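Local coordinates for protein diadenosine tetraphosphatase, putative (Trypanosoma brucei, PDB 2QJC) that is a manganese-binding member of the calcineurin-like phosphoesterase family that may hydrolyse diadenosine tetraphosphate or other phosphate compounds, at residues Trp194-Arg207 with Pro216-Gly228. Numbering follows the deposited sequence.
Sequences WRGPETVVFGHDAR and PLAIGLDSRCVYG. With MN (manganese (II) ion), chain C; PO4 (phosphate ion), chain D.
Strands 199-202 and 218-220 run parallel, their axes 4.7 Å apart and only 7° off alignment, joined by four backbone hydrogen bonds from Val200 N to Leu217 O at one end to Leu221 N to Phe202 O at the other. Past the strands a water carries the pairing on, donating to Gly203 O and accepting from Asp222 N. The Phe202 ring, with chi1 at 62°, folds back over the neighbouring strand and lays one face on Gly220 CA, 3.6 Å from the ring centroid, a CH-pi contact made where Gly220 has no side chain. On the other face of the sheet Val201 CG1 meets Leu221 CD1 at 3.6 Å, and both side chains also touch Ile23 of strand 21-24, in the second sheet. The Trp194 indole, fixed by its NE1 bond to Glu198 O, brings its CD1 edge 3.1 Å from Leu217 O. Asp222 sets CB against Gly203 C; its OD1 accepts from Arg224 N in an Asx turn, and the side chain nears Asp26 of the other manganese site. Ala206 CB packs 3.6 Å from Tyr227 CE2. His204 ND1 binds manganese (2.3 Å) alongside Asp55, Asn81 and His141, while its NE2 bonds Thr160 O. Strand pairing thus leads into the dinuclear centre: the loop after strand 199-202 supplies a metal ligand, and the 3-10 turn 225-227 the Tyr227 hydroxyl, donating to O1 of a metal-bound phosphate, probably from the crystallisation liquor, where a substrate phosphate might sit.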
loop_
_atom_site.group_PDB
_atom_site.type_symbol
_atom_site.label_atom_id
_atom_site.label_comp_id
_atom_site.label_asym_id
_atom_site.label_seq_id
_atom_site.Cartn_x
_atom_site.Cartn_y
_atom_site.Cartn_z
ATOM N N TRP A 194 6.028 -13.868 -8.615
ATOM C CA TRP A 194 7.127 -12.926 -8.419
ATOM C C TRP A 194 8.428 -13.641 -8.073
ATOM O O TRP A 194 8.456 -14.524 -7.212
ATOM C CB TRP A 194 6.761 -11.903 -7.331
ATOM C CG TRP A 194 7.889 -10.971 -6.984
ATOM C CD1 TRP A 194 8.676 -11.022 -5.875
ATOM C CD2 TRP A 194 8.406 -9.915 -7.797
ATOM N NE1 TRP A 194 9.661 -10.064 -5.945
ATOM C CE2 TRP A 194 9.519 -9.369 -7.115
ATOM C CE3 TRP A 194 8.041 -9.376 -9.038
ATOM C CZ2 TRP A 194 10.275 -8.308 -7.634
ATOM C CZ3 TRP A 194 8.791 -8.320 -9.555
ATOM C CH2 TRP A 194 9.897 -7.799 -8.852
ATOM N N ARG A 195 9.512 -13.251 -8.739
ATOM C CA ARG A 195 10.795 -13.901 -8.512
ATOM C C ARG A 195 11.930 -13.078 -7.900
ATOM O O ARG A 195 12.988 -13.623 -7.603
ATOM C CB ARG A 195 11.260 -14.538 -9.817
ATOM C CG ARG A 195 10.241 -15.516 -10.368
ATOM C CD ARG A 195 10.844 -16.452 -11.394
ATOM N NE ARG A 195 9.869 -17.445 -11.833
ATOM C CZ ARG A 195 10.159 -18.481 -12.614
ATOM N NH1 ARG A 195 11.404 -18.657 -13.042
ATOM N NH2 ARG A 195 9.208 -19.338 -12.968
ATOM N N GLY A 196 11.718 -11.783 -7.698
ATOM C CA GLY A 196 12.762 -10.962 -7.109
ATOM C C GLY A 196 13.747 -10.434 -8.136
ATOM O O GLY A 196 13.389 -10.260 -9.297
ATOM N N PRO A 197 15.008 -10.178 -7.748
ATOM C CA PRO A 197 15.595 -10.353 -6.416
ATOM C C PRO A 197 14.993 -9.512 -5.285
ATOM O O PRO A 197 15.147 -9.864 -4.118
ATOM C CB PRO A 197 17.069 -10.027 -6.653
ATOM C CG PRO A 197 16.990 -8.938 -7.673
ATOM C CD PRO A 197 15.944 -9.460 -8.638
ATOM N N GLU A 198 14.313 -8.414 -5.610
ATOM C CA GLU A 198 13.724 -7.574 -4.566
ATOM C C GLU A 198 12.506 -8.192 -3.884
ATOM O O GLU A 198 11.780 -8.987 -4.476
ATOM C CB GLU A 198 13.286 -6.205 -5.116
ATOM C CG GLU A 198 14.380 -5.372 -5.762
ATOM C CD GLU A 198 14.668 -5.796 -7.186
ATOM O OE1 GLU A 198 14.151 -6.849 -7.619
ATOM O OE2 GLU A 198 15.417 -5.074 -7.872
ATOM N N THR A 199 12.294 -7.823 -2.625
ATOM C CA THR A 199 11.117 -8.276 -1.894
ATOM C C THR A 199 10.070 -7.190 -2.153
ATOM O O THR A 199 10.318 -6.010 -1.891
ATOM C CB THR A 199 11.355 -8.335 -0.372
ATOM O OG1 THR A 199 12.294 -9.372 -0.067
ATOM C CG2 THR A 199 10.038 -8.599 0.362
ATOM N N VAL A 200 8.915 -7.578 -2.684
ATOM C CA VAL A 200 7.854 -6.616 -2.946
ATOM C C VAL A 200 6.846 -6.649 -1.804
ATOM O O VAL A 200 6.309 -7.706 -1.464
ATOM C CB VAL A 200 7.123 -6.928 -4.270
ATOM C CG1 VAL A 200 5.867 -6.055 -4.411
ATOM C CG2 VAL A 200 8.069 -6.687 -5.440
ATOM N N VAL A 201 6.606 -5.492 -1.201
ATOM C CA VAL A 201 5.652 -5.388 -0.109
ATOM C C VAL A 201 4.412 -4.664 -0.639
ATOM O O VAL A 201 4.508 -3.579 -1.219
ATOM C CB VAL A 201 6.268 -4.621 1.085
ATOM C CG1 VAL A 201 5.283 -4.593 2.244
ATOM C CG2 VAL A 201 7.609 -5.285 1.507
ATOM N N PHE A 202 3.246 -5.259 -0.423
ATOM C CA PHE A 202 2.008 -4.686 -0.939
ATOM C C PHE A 202 0.804 -4.865 -0.012
ATOM O O PHE A 202 0.927 -5.411 1.077
ATOM C CB PHE A 202 1.714 -5.332 -2.299
ATOM C CG PHE A 202 1.485 -6.831 -2.225
ATOM C CD1 PHE A 202 0.200 -7.359 -2.335
ATOM C CD2 PHE A 202 2.557 -7.709 -2.029
ATOM C CE1 PHE A 202 -0.017 -8.741 -2.252
ATOM C CE2 PHE A 202 2.354 -9.091 -1.944
ATOM C CZ PHE A 202 1.063 -9.610 -2.056
ATOM N N GLY A 203 -0.355 -4.403 -0.471
ATOM C CA GLY A 203 -1.605 -4.531 0.271
ATOM C C GLY A 203 -2.726 -4.835 -0.724
ATOM O O GLY A 203 -2.667 -5.843 -1.425
ATOM N N HIS A 204 -3.746 -3.978 -0.775
ATOM C CA HIS A 204 -4.869 -4.104 -1.718
ATOM C C HIS A 204 -5.838 -5.298 -1.658
ATOM O O HIS A 204 -7.053 -5.101 -1.548
ATOM C CB HIS A 204 -4.331 -3.997 -3.156
ATOM C CG HIS A 204 -5.375 -4.169 -4.220
ATOM N ND1 HIS A 204 -6.465 -3.334 -4.340
ATOM C CD2 HIS A 204 -5.478 -5.064 -5.233
ATOM C CE1 HIS A 204 -7.194 -3.703 -5.379
ATOM N NE2 HIS A 204 -6.616 -4.751 -5.939
ATOM N N ASP A 205 -5.301 -6.515 -1.745
ATOM C CA ASP A 205 -6.090 -7.752 -1.789
ATOM C C ASP A 205 -6.647 -8.252 -0.449
ATOM O O ASP A 205 -6.251 -9.317 0.036
ATOM C CB ASP A 205 -5.237 -8.855 -2.443
ATOM C CG ASP A 205 -6.072 -10.031 -2.983
ATOM O OD1 ASP A 205 -5.475 -10.958 -3.573
ATOM O OD2 ASP A 205 -7.312 -10.036 -2.826
ATOM N N ALA A 206 -7.581 -7.496 0.129
ATOM C CA ALA A 206 -8.198 -7.865 1.408
ATOM C C ALA A 206 -8.838 -9.256 1.375
ATOM O O ALA A 206 -8.879 -9.955 2.386
ATOM C CB ALA A 206 -9.254 -6.815 1.803
ATOM N N ARG A 207 -9.344 -9.664 0.214
ATOM C CA ARG A 207 -9.972 -10.986 0.096
ATOM C C ARG A 207 -9.060 -12.126 0.535
ATOM O O ARG A 207 -9.534 -13.152 1.013
ATOM C CB ARG A 207 -10.384 -11.263 -1.340
ATOM C CG ARG A 207 -11.372 -10.295 -1.905
ATOM C CD ARG A 207 -11.685 -10.691 -3.307
ATOM N NE ARG A 207 -12.368 -9.616 -4.005
ATOM C CZ ARG A 207 -12.601 -9.620 -5.308
ATOM N NH1 ARG A 207 -12.202 -10.651 -6.041
ATOM N NH2 ARG A 207 -13.216 -8.590 -5.871
ATOM N N PRO A 216 10.879 -14.965 1.404
ATOM C CA PRO A 216 11.097 -13.536 1.628
ATOM C C PRO A 216 10.951 -12.688 0.357
ATOM O O PRO A 216 11.230 -11.490 0.376
ATOM C CB PRO A 216 12.518 -13.506 2.165
ATOM C CG PRO A 216 13.183 -14.540 1.301
ATOM C CD PRO A 216 12.166 -15.678 1.290
ATOM N N LEU A 217 10.506 -13.300 -0.738
ATOM C CA LEU A 217 10.365 -12.578 -2.001
ATOM C C LEU A 217 9.191 -11.605 -2.072
ATOM O O LEU A 217 9.220 -10.660 -2.857
ATOM C CB LEU A 217 10.281 -13.568 -3.170
ATOM C CG LEU A 217 11.566 -14.351 -3.467
ATOM C CD1 LEU A 217 11.343 -15.262 -4.663
ATOM C CD2 LEU A 217 12.708 -13.376 -3.754
ATOM N N ALA A 218 8.161 -11.836 -1.265
ATOM C CA ALA A 218 6.994 -10.954 -1.262
ATOM C C ALA A 218 6.233 -11.000 0.062
ATOM O O ALA A 218 6.324 -11.980 0.806
ATOM C CB ALA A 218 6.057 -11.304 -2.433
ATOM N N ILE A 219 5.488 -9.930 0.349
ATOM C CA ILE A 219 4.706 -9.828 1.581
ATOM C C ILE A 219 3.411 -9.036 1.374
ATOM O O ILE A 219 3.449 -7.823 1.113
ATOM C CB ILE A 219 5.509 -9.127 2.701
ATOM C CG1 ILE A 219 6.790 -9.915 3.000
ATOM C CG2 ILE A 219 4.642 -8.984 3.951
ATOM C CD1 ILE A 219 7.696 -9.282 4.036
ATOM N N GLY A 220 2.271 -9.724 1.485
ATOM C CA GLY A 220 0.981 -9.068 1.333
ATOM C C GLY A 220 0.477 -8.661 2.711
ATOM O O GLY A 220 0.124 -9.519 3.523
ATOM N N LEU A 221 0.425 -7.358 2.974
ATOM C CA LEU A 221 0.005 -6.856 4.283
ATOM C C LEU A 221 -1.463 -6.511 4.487
ATOM O O LEU A 221 -1.827 -6.060 5.576
ATOM C CB LEU A 221 0.819 -5.613 4.653
ATOM C CG LEU A 221 2.335 -5.701 4.850
ATOM C CD1 LEU A 221 2.927 -4.285 4.944
ATOM C CD2 LEU A 221 2.637 -6.482 6.111
ATOM N N ASP A 222 -2.319 -6.709 3.490
ATOM C CA ASP A 222 -3.711 -6.333 3.712
ATOM C C ASP A 222 -4.506 -7.335 4.545
ATOM O O ASP A 222 -5.224 -8.186 4.006
ATOM C CB ASP A 222 -4.439 -6.068 2.392
ATOM C CG ASP A 222 -5.758 -5.332 2.608
ATOM O OD1 ASP A 222 -6.151 -5.161 3.791
ATOM O OD2 ASP A 222 -6.397 -4.929 1.609
ATOM N N SER A 223 -4.374 -7.204 5.866
ATOM C CA SER A 223 -5.052 -8.066 6.830
ATOM C C SER A 223 -6.484 -7.625 7.181
ATOM O O SER A 223 -7.029 -8.034 8.210
ATOM C CB SER A 223 -4.207 -8.188 8.113
ATOM O OG SER A 223 -3.746 -6.925 8.569
ATOM N N ARG A 224 -7.070 -6.779 6.332
ATOM C CA ARG A 224 -8.454 -6.311 6.484
ATOM C C ARG A 224 -8.784 -5.430 7.682
ATOM O O ARG A 224 -9.859 -5.569 8.265
ATOM C CB ARG A 224 -9.400 -7.510 6.537
ATOM C CG ARG A 224 -9.015 -8.667 5.664
ATOM C CD ARG A 224 -9.609 -9.954 6.214
ATOM N NE ARG A 224 -9.940 -10.833 5.111
ATOM C CZ ARG A 224 -11.171 -11.194 4.780
ATOM N NH1 ARG A 224 -12.210 -10.769 5.483
ATOM N NH2 ARG A 224 -11.352 -11.939 3.703
ATOM N N CYS A 225 -7.899 -4.512 8.042
ATOM C CA CYS A 225 -8.148 -3.649 9.190
ATOM C C CYS A 225 -9.551 -3.011 9.246
ATOM O O CYS A 225 -10.247 -3.130 10.251
ATOM C CB CYS A 225 -7.087 -2.547 9.250
ATOM S SG CYS A 225 -7.435 -1.294 10.506
ATOM N N VAL A 226 -9.958 -2.346 8.171
ATOM C CA VAL A 226 -11.257 -1.675 8.119
ATOM C C VAL A 226 -12.473 -2.601 8.145
ATOM O O VAL A 226 -13.574 -2.169 8.469
ATOM C CB VAL A 226 -11.369 -0.770 6.873
ATOM C CG1 VAL A 226 -11.448 -1.618 5.611
ATOM C CG2 VAL A 226 -12.600 0.133 6.994
ATOM N N TYR A 227 -12.275 -3.868 7.807
ATOM C CA TYR A 227 -13.362 -4.837 7.793
ATOM C C TYR A 227 -13.441 -5.599 9.117
ATOM O O TYR A 227 -14.176 -6.587 9.227
ATOM C CB TYR A 227 -13.160 -5.841 6.655
ATOM C CG TYR A 227 -13.083 -5.239 5.269
ATOM C CD1 TYR A 227 -14.234 -4.796 4.605
ATOM C CD2 TYR A 227 -11.860 -5.170 4.594
ATOM C CE1 TYR A 227 -14.168 -4.313 3.300
ATOM C CE2 TYR A 227 -11.782 -4.689 3.298
ATOM C CZ TYR A 227 -12.932 -4.266 2.653
ATOM O OH TYR A 227 -12.830 -3.828 1.354
ATOM N N GLY A 228 -12.669 -5.154 10.108
ATOM C CA GLY A 228 -12.679 -5.809 11.406
ATOM C C GLY A 228 -11.597 -6.856 11.599
ATOM O O GLY A 228 -11.655 -7.650 12.543
HETATM MN MN MN C . -6.970 -1.387 -3.246
HETATM P P PO4 D . -10.051 -3.093 -1.883
HETATM O O1 PO4 D . -10.395 -3.709 -0.416
HETATM O O2 PO4 D . -9.579 -4.294 -2.806
HETATM O O3 PO4 D . -11.343 -2.439 -2.452
HETATM O O4 PO4 D . -8.900 -2.059 -1.735
HETATM O O HOH W 1 -1.854 -7.829 0.760
#